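Local atomic coordinates of glycerol trinitrate reductase (Agrobacterium tumefaciens, PDB entry 5EPD), a protein that probably acts as an FMN-dependent oxidoreductase of the old yellow enzyme family, reducing glycerol trinitrate, and is seen here without its flavin. Residues A[81-84]-A[85-88]; A[98-101]-A[102-106]; A[267-270]-A[271-275]. All coordinates share one frame; numbering follows the deposited sequence.

Interaction 1: A[81-84]-A[85-88]; sequences ISQQ and GQGY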
ATOM      1  N   ILE A  81       5.041  -8.131  -6.530  1.00 28.73           N
ATOM      2  CA  ILE A  81       4.757  -8.503  -7.917  1.00 30.17           C
ATOM      3  C   ILE A  81       5.752  -9.564  -8.483  1.00 32.19           C
ATOM      4  O   ILE A  81       5.480 -10.200  -9.514  1.00 36.15           O
ATOM      5  CB  ILE A  81       4.747  -7.234  -8.781  1.00 28.84           C
ATOM      6  CG1 ILE A  81       6.141  -6.577  -8.833  1.00 28.56           C
ATOM      7  CG2 ILE A  81       3.702  -6.266  -8.235  1.00 29.19           C
ATOM      8  CD1 ILE A  81       6.236  -5.394  -9.775  1.00 29.38           C
ATOM      9  N   SER A  82       6.890  -9.732  -7.801  1.00 30.90           N
ATOM     10  CA  SER A  82       7.948 -10.681  -8.156  1.00 30.79           C
ATOM     11  C   SER A  82       8.718 -10.964  -6.884  1.00 31.69           C
ATOM     12  O   SER A  82       8.566 -10.236  -5.906  1.00 33.93           O
ATOM     13  CB  SER A  82       8.892 -10.036  -9.147  1.00 30.49           C
ATOM     14  OG  SER A  82       9.472  -8.870  -8.583  1.00 29.60           O
ATOM     15  N   GLN A  83       9.559 -11.989  -6.869  1.00 31.20           N
ATOM     16  CA  GLN A  83      10.395 -12.249  -5.678  1.00 31.46           C
ATOM     17  C   GLN A  83      11.511 -11.204  -5.545  1.00 29.77           C
ATOM     18  O   GLN A  83      12.010 -10.927  -4.434  1.00 27.88           O
ATOM     19  CB  GLN A  83      10.983 -13.649  -5.745  1.00 33.07           C
ATOM     20  CG  GLN A  83      11.679 -14.123  -4.495  1.00 36.31           C
ATOM     21  CD  GLN A  83      12.417 -15.422  -4.761  1.00 40.40           C
ATOM     22  OE1 GLN A  83      11.958 -16.239  -5.545  1.00 44.19           O
ATOM     23  NE2 GLN A  83      13.576 -15.600  -4.146  1.00 41.80           N
ATOM     24  N   GLN A  84      11.891 -10.634  -6.685  1.00 28.13           N
ATOM     25  CA  GLN A  84      12.836  -9.547  -6.738  1.00 29.22           C
ATOM     26  C   GLN A  84      12.303  -8.389  -5.884  1.00 31.18           C
ATOM     27  O   GLN A  84      13.035  -7.757  -5.089  1.00 33.01           O
ATOM     28  CB  GLN A  84      13.024  -9.094  -8.189  1.00 29.88           C
ATOM     29  CG  GLN A  84      14.119  -8.039  -8.350  1.00 30.61           C
ATOM     30  CD  GLN A  84      14.102  -7.367  -9.702  1.00 31.85           C
ATOM     31  OE1 GLN A  84      13.240  -6.529  -9.999  1.00 30.91           O
ATOM     32  NE2 GLN A  84      15.079  -7.711 -10.532  1.00 33.16           N
ATOM     33  N   GLY A  85      11.015  -8.119  -6.049  1.00 31.05           N
ATOM     34  CA  GLY A  85      10.343  -7.095  -5.272  1.00 30.00           C
ATOM     35  C   GLY A  85       9.933  -7.448  -3.846  1.00 29.49           C
ATOM     36  O   GLY A  85       9.212  -6.635  -3.233  1.00 30.44           O
ATOM     37  N   GLN A  86      10.336  -8.618  -3.316  1.00 27.10           N
ATOM     38  CA  GLN A  86      10.069  -8.971  -1.908  1.00 26.20           C
ATOM     39  C   GLN A  86      11.167  -8.418  -1.003  1.00 26.14           C
ATOM     40  O   GLN A  86      12.376  -8.539  -1.316  1.00 26.68           O
ATOM     41  CB  GLN A  86       9.968 -10.494  -1.704  1.00 27.41           C
ATOM     42  CG  GLN A  86       9.450 -10.910  -0.307  1.00 27.75           C
ATOM     43  CD  GLN A  86       9.466 -12.429  -0.038  1.00 27.88           C
ATOM     44  OE1 GLN A  86       9.487 -13.248  -0.962  1.00 27.09           O
ATOM     45  NE2 GLN A  86       9.446 -12.799   1.242  1.00 26.80           N
ATOM     46  N   GLY A  87      10.759  -7.833   0.124  1.00 25.04           N
ATOM     47  CA  GLY A  87      11.710  -7.204   1.079  1.00 25.05           C
ATOM     48  C   GLY A  87      11.599  -7.613   2.535  1.00 23.64           C
ATOM     49  O   GLY A  87      12.496  -7.373   3.324  1.00 23.26           O
ATOM     50  N   TYR A  88      10.475  -8.209   2.883  1.00 23.95           N
ATOM     51  CA  TYR A  88      10.236  -8.754   4.232  1.00 24.80           C
ATOM     52  C   TYR A  88       9.793 -10.211   4.103  1.00 24.93           C
ATOM     53  O   TYR A  88       9.105 -10.564   3.119  1.00 25.92           O
ATOM     54  CB  TYR A  88       9.128  -7.956   4.921  1.00 22.68           C
ATOM     55  CG  TYR A  88       9.402  -6.486   4.974  1.00 21.10           C
ATOM     56  CD1 TYR A  88       9.147  -5.676   3.895  1.00 21.36           C
ATOM     57  CD2 TYR A  88       9.914  -5.909   6.123  1.00 21.12           C
ATOM     58  CE1 TYR A  88       9.388  -4.312   3.959  1.00 21.36           C
ATOM     59  CE2 TYR A  88      10.151  -4.563   6.210  1.00 21.05           C
ATOM     60  CZ  TYR A  88       9.889  -3.764   5.125  1.00 21.95           C
ATOM     61  OH  TYR A  88      10.161  -2.410   5.223  1.00 23.33           O
TER

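Interaction 2: A[98-101]-A[102-106]; sequences AQID and GWKKV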
ATOM      1  N   ALA A  98      -0.817 -20.198  -7.703  1.00 34.17           N
ATOM      2  CA  ALA A  98      -1.009 -20.562  -6.284  1.00 34.69           C
ATOM      3  C   ALA A  98      -1.442 -19.351  -5.451  1.00 35.52           C
ATOM      4  O   ALA A  98      -2.425 -19.414  -4.719  1.00 37.57           O
ATOM      5  CB  ALA A  98       0.261 -21.170  -5.695  1.00 33.65           C
ATOM      6  N   GLN A  99      -0.727 -18.236  -5.603  1.00 36.50           N
ATOM      7  CA  GLN A  99      -1.066 -17.000  -4.888  1.00 35.46           C
ATOM      8  C   GLN A  99      -2.425 -16.439  -5.316  1.00 34.86           C
ATOM      9  O   GLN A  99      -3.279 -16.121  -4.480  1.00 35.30           O
ATOM     10  CB  GLN A  99       0.027 -15.959  -5.103  1.00 36.21           C
ATOM     11  CG  GLN A  99       1.377 -16.360  -4.506  1.00 35.97           C
ATOM     12  CD  GLN A  99       2.570 -15.730  -5.227  1.00 37.63           C
ATOM     13  OE1 GLN A  99       2.411 -14.935  -6.174  1.00 38.15           O
ATOM     14  NE2 GLN A  99       3.783 -16.112  -4.801  1.00 36.72           N
ATOM     15  N   ILE A 100      -2.639 -16.330  -6.619  1.00 34.70           N
ATOM     16  CA  ILE A 100      -3.916 -15.871  -7.125  1.00 36.35           C
ATOM     17  C   ILE A 100      -5.055 -16.638  -6.447  1.00 37.60           C
ATOM     18  O   ILE A 100      -5.994 -16.037  -5.883  1.00 34.00           O
ATOM     19  CB  ILE A 100      -3.988 -16.054  -8.651  1.00 40.95           C
ATOM     20  CG1 ILE A 100      -2.957 -15.137  -9.331  1.00 44.57           C
ATOM     21  CG2 ILE A 100      -5.392 -15.744  -9.166  1.00 41.54           C
ATOM     22  CD1 ILE A 100      -2.825 -15.343 -10.829  1.00 47.57           C
ATOM     23  N   ASP A 101      -4.945 -17.973  -6.479  1.00 38.79           N
ATOM     24  CA  ASP A 101      -5.997 -18.845  -5.954  1.00 38.16           C
ATOM     25  C   ASP A 101      -6.175 -18.689  -4.447  1.00 38.48           C
ATOM     26  O   ASP A 101      -7.317 -18.689  -3.968  1.00 39.98           O
ATOM     27  CB  ASP A 101      -5.772 -20.303  -6.368  1.00 37.18           C
ATOM     28  CG  ASP A 101      -5.837 -20.485  -7.880  1.00 37.64           C
ATOM     29  OD1 ASP A 101      -6.216 -19.533  -8.612  1.00 37.05           O
ATOM     30  OD2 ASP A 101      -5.480 -21.580  -8.340  1.00 41.52           O
ATOM     31  N   GLY A 102      -5.075 -18.519  -3.714  1.00 37.36           N
ATOM     32  CA  GLY A 102      -5.158 -18.097  -2.310  1.00 39.96           C
ATOM     33  C   GLY A 102      -5.929 -16.776  -2.100  1.00 41.77           C
ATOM     34  O   GLY A 102      -6.740 -16.644  -1.158  1.00 38.92           O
ATOM     35  N   TRP A 103      -5.681 -15.800  -2.976  1.00 40.59           N
ATOM     36  CA  TRP A 103      -6.335 -14.495  -2.878  1.00 41.65           C
ATOM     37  C   TRP A 103      -7.822 -14.540  -3.197  1.00 44.97           C
ATOM     38  O   TRP A 103      -8.579 -13.663  -2.736  1.00 45.71           O
ATOM     39  CB  TRP A 103      -5.682 -13.470  -3.818  1.00 40.34           C
ATOM     40  CG  TRP A 103      -4.400 -12.923  -3.316  1.00 38.67           C
ATOM     41  CD1 TRP A 103      -3.159 -13.101  -3.858  1.00 37.93           C
ATOM     42  CD2 TRP A 103      -4.224 -12.090  -2.164  1.00 37.05           C
ATOM     43  NE1 TRP A 103      -2.219 -12.426  -3.115  1.00 37.46           N
ATOM     44  CE2 TRP A 103      -2.842 -11.802  -2.066  1.00 36.23           C
ATOM     45  CE3 TRP A 103      -5.099 -11.555  -1.209  1.00 34.84           C
ATOM     46  CZ2 TRP A 103      -2.312 -11.008  -1.046  1.00 34.50           C
ATOM     47  CZ3 TRP A 103      -4.569 -10.766  -0.191  1.00 34.61           C
ATOM     48  CH2 TRP A 103      -3.182 -10.503  -0.124  1.00 33.95           C
ATOM     49  N   LYS A 104      -8.235 -15.514  -4.014  1.00 45.44           N
ATOM     50  CA  LYS A 104      -9.653 -15.622  -4.405  1.00 46.45           C
ATOM     51  C   LYS A 104     -10.523 -15.893  -3.198  1.00 44.49           C
ATOM     52  O   LYS A 104     -11.602 -15.328  -3.065  1.00 44.11           O
ATOM     53  CB  LYS A 104      -9.876 -16.713  -5.443  1.00 46.98           C
ATOM     54  CG  LYS A 104      -9.563 -16.299  -6.864  1.00 47.33           C
ATOM     55  CD  LYS A 104      -9.592 -17.527  -7.751  1.00 49.52           C
ATOM     56  CE  LYS A 104      -9.521 -17.174  -9.220  1.00 51.94           C
ATOM     57  NZ  LYS A 104      -9.107 -18.370 -10.003  1.00 55.26           N
ATOM     58  N   LYS A 105     -10.036 -16.754  -2.319  1.00 42.03           N
ATOM     59  CA  LYS A 105     -10.741 -17.043  -1.097  1.00 43.51           C
ATOM     60  C   LYS A 105     -10.906 -15.785  -0.229  1.00 43.74           C
ATOM     61  O   LYS A 105     -11.934 -15.605   0.430  1.00 48.44           O
ATOM     62  CB  LYS A 105      -9.989 -18.104  -0.325  1.00 45.11           C
ATOM     63  CG  LYS A 105      -9.818 -19.423  -1.059  1.00 49.09           C
ATOM     64  CD  LYS A 105      -9.587 -20.521  -0.025  1.00 55.60           C
ATOM     65  CE  LYS A 105      -9.456 -21.900  -0.638  1.00 58.84           C
ATOM     66  NZ  LYS A 105      -8.050 -22.119  -1.060  1.00 60.51           N
ATOM     67  N   VAL A 106      -9.891 -14.922  -0.227  1.00 41.75           N
ATOM     68  CA  VAL A 106      -9.900 -13.692   0.583  1.00 38.33           C
ATOM     69  C   VAL A 106     -10.849 -12.661  -0.016  1.00 36.53           C
ATOM     70  O   VAL A 106     -11.657 -12.093   0.702  1.00 38.37           O
ATOM     71  CB  VAL A 106      -8.481 -13.092   0.710  1.00 37.79           C
ATOM     72  CG1 VAL A 106      -8.494 -11.798   1.521  1.00 37.32           C
ATOM     73  CG2 VAL A 106      -7.537 -14.116   1.334  1.00 37.66           C
TER

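Interaction 3: A[267-270]-A[271-275]; sequences YDYI and VDKLD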
ATOM      1  N   TYR A 267       6.259  16.535  -6.308  1.00 30.98           N
ATOM      2  CA  TYR A 267       4.943  15.860  -6.143  1.00 29.84           C
ATOM      3  C   TYR A 267       3.774  16.630  -6.747  1.00 30.84           C
ATOM      4  O   TYR A 267       2.742  16.028  -7.048  1.00 30.70           O
ATOM      5  CB  TYR A 267       4.694  15.433  -4.684  1.00 28.58           C
ATOM      6  CG  TYR A 267       5.442  14.152  -4.349  1.00 27.56           C
ATOM      7  CD1 TYR A 267       6.780  14.193  -3.950  1.00 28.28           C
ATOM      8  CD2 TYR A 267       4.833  12.906  -4.476  1.00 26.44           C
ATOM      9  CE1 TYR A 267       7.493  13.031  -3.698  1.00 27.29           C
ATOM     10  CE2 TYR A 267       5.534  11.731  -4.217  1.00 26.27           C
ATOM     11  CZ  TYR A 267       6.867  11.804  -3.832  1.00 26.52           C
ATOM     12  OH  TYR A 267       7.595  10.674  -3.576  1.00 23.48           O
ATOM     13  N   ASP A 268       3.941  17.946  -6.939  1.00 32.07           N
ATOM     14  CA  ASP A 268       3.030  18.722  -7.793  1.00 32.33           C
ATOM     15  C   ASP A 268       3.090  18.182  -9.224  1.00 31.64           C
ATOM     16  O   ASP A 268       2.044  18.006  -9.878  1.00 29.94           O
ATOM     17  CB  ASP A 268       3.422  20.203  -7.838  1.00 33.04           C
ATOM     18  CG  ASP A 268       3.101  20.936  -6.570  1.00 34.10           C
ATOM     19  OD1 ASP A 268       2.345  20.411  -5.720  1.00 37.63           O
ATOM     20  OD2 ASP A 268       3.607  22.060  -6.426  1.00 34.90           O
ATOM     21  N   TYR A 269       4.318  17.944  -9.704  1.00 29.28           N
ATOM     22  CA  TYR A 269       4.532  17.340 -11.026  1.00 31.65           C
ATOM     23  C   TYR A 269       3.866  15.962 -11.164  1.00 31.42           C
ATOM     24  O   TYR A 269       3.047  15.734 -12.074  1.00 31.55           O
ATOM     25  CB  TYR A 269       6.032  17.205 -11.349  1.00 32.93           C
ATOM     26  CG  TYR A 269       6.240  16.567 -12.711  1.00 36.02           C
ATOM     27  CD1 TYR A 269       6.058  17.313 -13.874  1.00 36.25           C
ATOM     28  CD2 TYR A 269       6.556  15.202 -12.845  1.00 37.03           C
ATOM     29  CE1 TYR A 269       6.216  16.746 -15.134  1.00 37.75           C
ATOM     30  CE2 TYR A 269       6.716  14.621 -14.108  1.00 37.26           C
ATOM     31  CZ  TYR A 269       6.547  15.400 -15.256  1.00 38.70           C
ATOM     32  OH  TYR A 269       6.703  14.875 -16.536  1.00 34.98           O
ATOM     33  N   ILE A 270       4.238  15.057 -10.249  1.00 32.84           N
ATOM     34  CA  ILE A 270       3.695  13.687 -10.208  1.00 30.99           C
ATOM     35  C   ILE A 270       2.166  13.679 -10.146  1.00 30.39           C
ATOM     36  O   ILE A 270       1.524  12.922 -10.875  1.00 30.64           O
ATOM     37  CB  ILE A 270       4.304  12.854  -9.041  1.00 28.99           C
ATOM     38  CG1 ILE A 270       5.713  12.384  -9.425  1.00 27.82           C
ATOM     39  CG2 ILE A 270       3.444  11.624  -8.714  1.00 28.54           C
ATOM     40  CD1 ILE A 270       6.645  12.181  -8.247  1.00 28.40           C
ATOM     41  N   VAL A 271       1.572  14.504  -9.291  1.00 29.81           N
ATOM     42  CA  VAL A 271       0.088  14.509  -9.198  1.00 31.59           C
ATOM     43  C   VAL A 271      -0.567  15.114 -10.448  1.00 32.17           C
ATOM     44  O   VAL A 271      -1.584  14.608 -10.889  1.00 33.37           O
ATOM     45  CB  VAL A 271      -0.442  15.137  -7.880  1.00 31.41           C
ATOM     46  CG1 VAL A 271      -1.964  15.345  -7.913  1.00 31.30           C
ATOM     47  CG2 VAL A 271      -0.070  14.243  -6.695  1.00 30.96           C
ATOM     48  N   ASP A 272       0.026  16.151 -11.035  1.00 34.44           N
ATOM     49  CA  ASP A 272      -0.434  16.644 -12.350  1.00 38.29           C
ATOM     50  C   ASP A 272      -0.498  15.503 -13.367  1.00 36.86           C
ATOM     51  O   ASP A 272      -1.495  15.300 -14.053  1.00 34.95           O
ATOM     52  CB  ASP A 272       0.522  17.714 -12.911  1.00 40.54           C
ATOM     53  CG  ASP A 272       0.394  19.057 -12.216  1.00 42.79           C
ATOM     54  OD1 ASP A 272      -0.704  19.363 -11.682  1.00 39.20           O
ATOM     55  OD2 ASP A 272       1.413  19.804 -12.213  1.00 41.94           O
ATOM     56  N   LYS A 273       0.602  14.779 -13.472  1.00 38.52           N
ATOM     57  CA  LYS A 273       0.687  13.666 -14.400  1.00 40.35           C
ATOM     58  C   LYS A 273      -0.255  12.501 -14.046  1.00 39.16           C
ATOM     59  O   LYS A 273      -0.820  11.849 -14.937  1.00 37.13           O
ATOM     60  CB  LYS A 273       2.133  13.201 -14.462  1.00 43.58           C
ATOM     61  CG  LYS A 273       3.010  14.184 -15.221  1.00 47.97           C
ATOM     62  CD  LYS A 273       2.823  13.985 -16.723  1.00 51.95           C
ATOM     63  CE  LYS A 273       3.762  14.847 -17.547  1.00 55.17           C
ATOM     64  NZ  LYS A 273       3.092  16.069 -18.068  1.00 55.28           N
ATOM     65  N   LEU A 274      -0.419  12.236 -12.751  1.00 37.65           N
ATOM     66  CA  LEU A 274      -1.348  11.191 -12.318  1.00 38.83           C
ATOM     67  C   LEU A 274      -2.751  11.586 -12.694  1.00 36.83           C
ATOM     68  O   LEU A 274      -3.487  10.764 -13.226  1.00 36.08           O
ATOM     69  CB  LEU A 274      -1.273  10.932 -10.813  1.00 39.52           C
ATOM     70  CG  LEU A 274      -0.030  10.185 -10.362  1.00 39.38           C
ATOM     71  CD1 LEU A 274       0.131  10.364  -8.851  1.00 41.58           C
ATOM     72  CD2 LEU A 274      -0.100   8.716 -10.773  1.00 40.26           C
ATOM     73  N   ASP A 275      -3.120  12.839 -12.435  1.00 36.18           N
ATOM     74  CA  ASP A 275      -4.449  13.307 -12.799  1.00 38.31           C
ATOM     75  C   ASP A 275      -4.698  13.167 -14.300  1.00 39.75           C
ATOM     76  O   ASP A 275      -5.797  12.794 -14.729  1.00 38.52           O
ATOM     77  CB  ASP A 275      -4.648  14.756 -12.396  1.00 41.85           C
ATOM     78  CG  ASP A 275      -6.098  15.188 -12.504  1.00 43.32           C
ATOM     79  OD1 ASP A 275      -6.990  14.455 -12.020  1.00 48.08           O
ATOM     80  OD2 ASP A 275      -6.354  16.257 -13.079  1.00 45.50           O
TER

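Interaction 1: A[81-84]-A[85-88]
Ser82 and Gly85 are joined by a side-chain-to-backbone hydrogen bond, Gly85 N to Ser82 OG at 3.1 Å, with an N-H...O angle of 154°. The serine hydroxyl is turned between its own backbone N and carbonyl carbon (chi1 59°), and from there it reaches across to the amide three residues on. An N-cap serine spans the same distance in sequence at the start of a helix; here only a single turn follows.

A backbone bond closes that turn. Residues Gln83 to Gln86 form a type I beta turn, with Gln86 N bonded to Gln83 O at 3.1 Å. Gln86 CB also lies 3.4 Å from Gln83 O. The two consecutive amides of Gly85 and Gln86 are thus met by a hydroxyl and a carbonyl respectively.

Among the side-chain amides, Gln86 runs out extended and gives NE2 to Tyr88 O at 2.9 Å. The acceptor lies close to the plane of the amide, and this bond would be expected to limit the freedom of the chain leaving the turn. Gln83 CG passes Gln86 OE1 only loosely, at 4.2 Å. The polar ends of Gln83 and Gln84 find partners in neighbouring parts of the chain, NE2 of Gln83 at Leu132 O and OE1 of Gln84 at His123 NE2.

The turn illustrates how a TIM barrel redirects its chain at the C-terminal end of a strand: it follows strand 73-80 and precedes helix 97-112. Backbone bonds tie Ile81 to Trp122, the last residue of strand 117-122, and Gly85 to Val124 just past it, while the Ile81 side chain rests on Phe178 and Ala181 of helix 171-187.

Interaction 2: A[98-101]-A[102-106]
Trp103 packs its indole back onto the helical turn before it, CD1 lying 3.1 Å from Gln99 O. That carbonyl also receives Trp103 N at 2.9 Å, so one oxygen meets both the amide and the ring carbon of the same residue. With CG anti to the carbonyl carbon (chi1 -78°), the indole leans toward the preceding turn, its edge near Ile100 N. NE1 is bonded to Gly93 O, and Phe190 meets the indole edge-to-face, which together would hold the buried ring firmly. Gln99 is also held on this side: its OE1 takes the amides of Tyr95 and Thr96, and its NE2 reaches Gly54 O. Ile100 is buried as well, against helix 171-187.

The solvent side is looser. Lys104 is exposed and Asp101 partly so; they point the same way, side by side, and form a salt bridge from OD1 to NZ at 3.4 Å, weak as a hydrogen bond. Beneath them, in the helix backbone, Lys104 N divides its hydrogen between Ile100 O at 3.0 Å and, weakly, Asp101 O at 3.3 Å.

Asp101 OD1 has a second partner in Gln97 NE2, one turn earlier, so the carboxylate is steadied by more than the long ion pair. The chemistry is consistent with an amphipathic helix, fixed inward by an aromatic ring and amide bonds, with its outward charges only lightly coupled.

Interaction 3: A[267-270]-A[271-275]
Asp268 OD1, one turn before the i+4 partner Asp272, is gripped by Ser302 OG and Gln264 NE2, with a long, weak ion pair to Arg306 NE. The backbones of the two aspartates are joined by Asp272 N to Asp268 O at 3.0 Å. Asp272 OD2 also lies 3.0 Å from Asp268 O, without bonding to it. The partner of Asp272 OD2 is on helix 300-306, where Arg306 NH1 makes a salt bridge with it. Placed beside both carboxylates, Arg306 would be expected to offset their like charge.

On another flank of the helix, Lys273 lies across the ring of Tyr269 in a CH-pi contact. Its CG stands 4.0 Å from the ring centroid, 22° off the normal, over one face and displaced toward the CZ rim. The ring is placed for this by chi1 179°, which sets CG opposite the backbone N, while the lysine chain bends at chi2 (-79°) and brings CE round to 3.1 Å from Tyr269 OH. The aliphatic part of the lysine therefore runs along the phenolic end of the ring.

The apolar side is set by Ile270 and Leu274, which lie side by side with CG2 and CD1 3.5 Å apart. Their backbones share the shortest bond between the two halves, Leu274 N to Ile270 O at 2.8 Å. Separately, Val271 CG2 sits beside the carbonyl of Tyr267, whose oxygen accepts Val271 N.

These i to i+4 pairs show how a barrel helix serves several neighbours at once. Helix 263-276 connects strands 245-249 and 281-284: Tyr267, Val271 and Leu274 face strand 245-249, Tyr269, Ile270, Lys273 and Leu274 touch helix 227-240, and Asp268, Val271 and Asp272 meet helix 300-306.

In the fold
All three interactions belong to one closed eight-stranded parallel barrel and follow one another along the chain. Interactions 1 and 2 share a single beta-alpha-beta unit: the turn leaves strand 73-80, and helix 97-112 leads on to strand 117-122. Their centres are about 18 Å apart and their nearest atoms about 7 Å, so they do not touch. Interaction 3 lies in a later unit, between strands 245-249 and 281-284, its centre about 27 Å and 33 Å from the centres of interactions 1 and 2, and across the chain's centre from the latter. Such local contacts thus occur both in a strand-end loop, on the side where this family typically binds flavin, and in the surrounding helical layer.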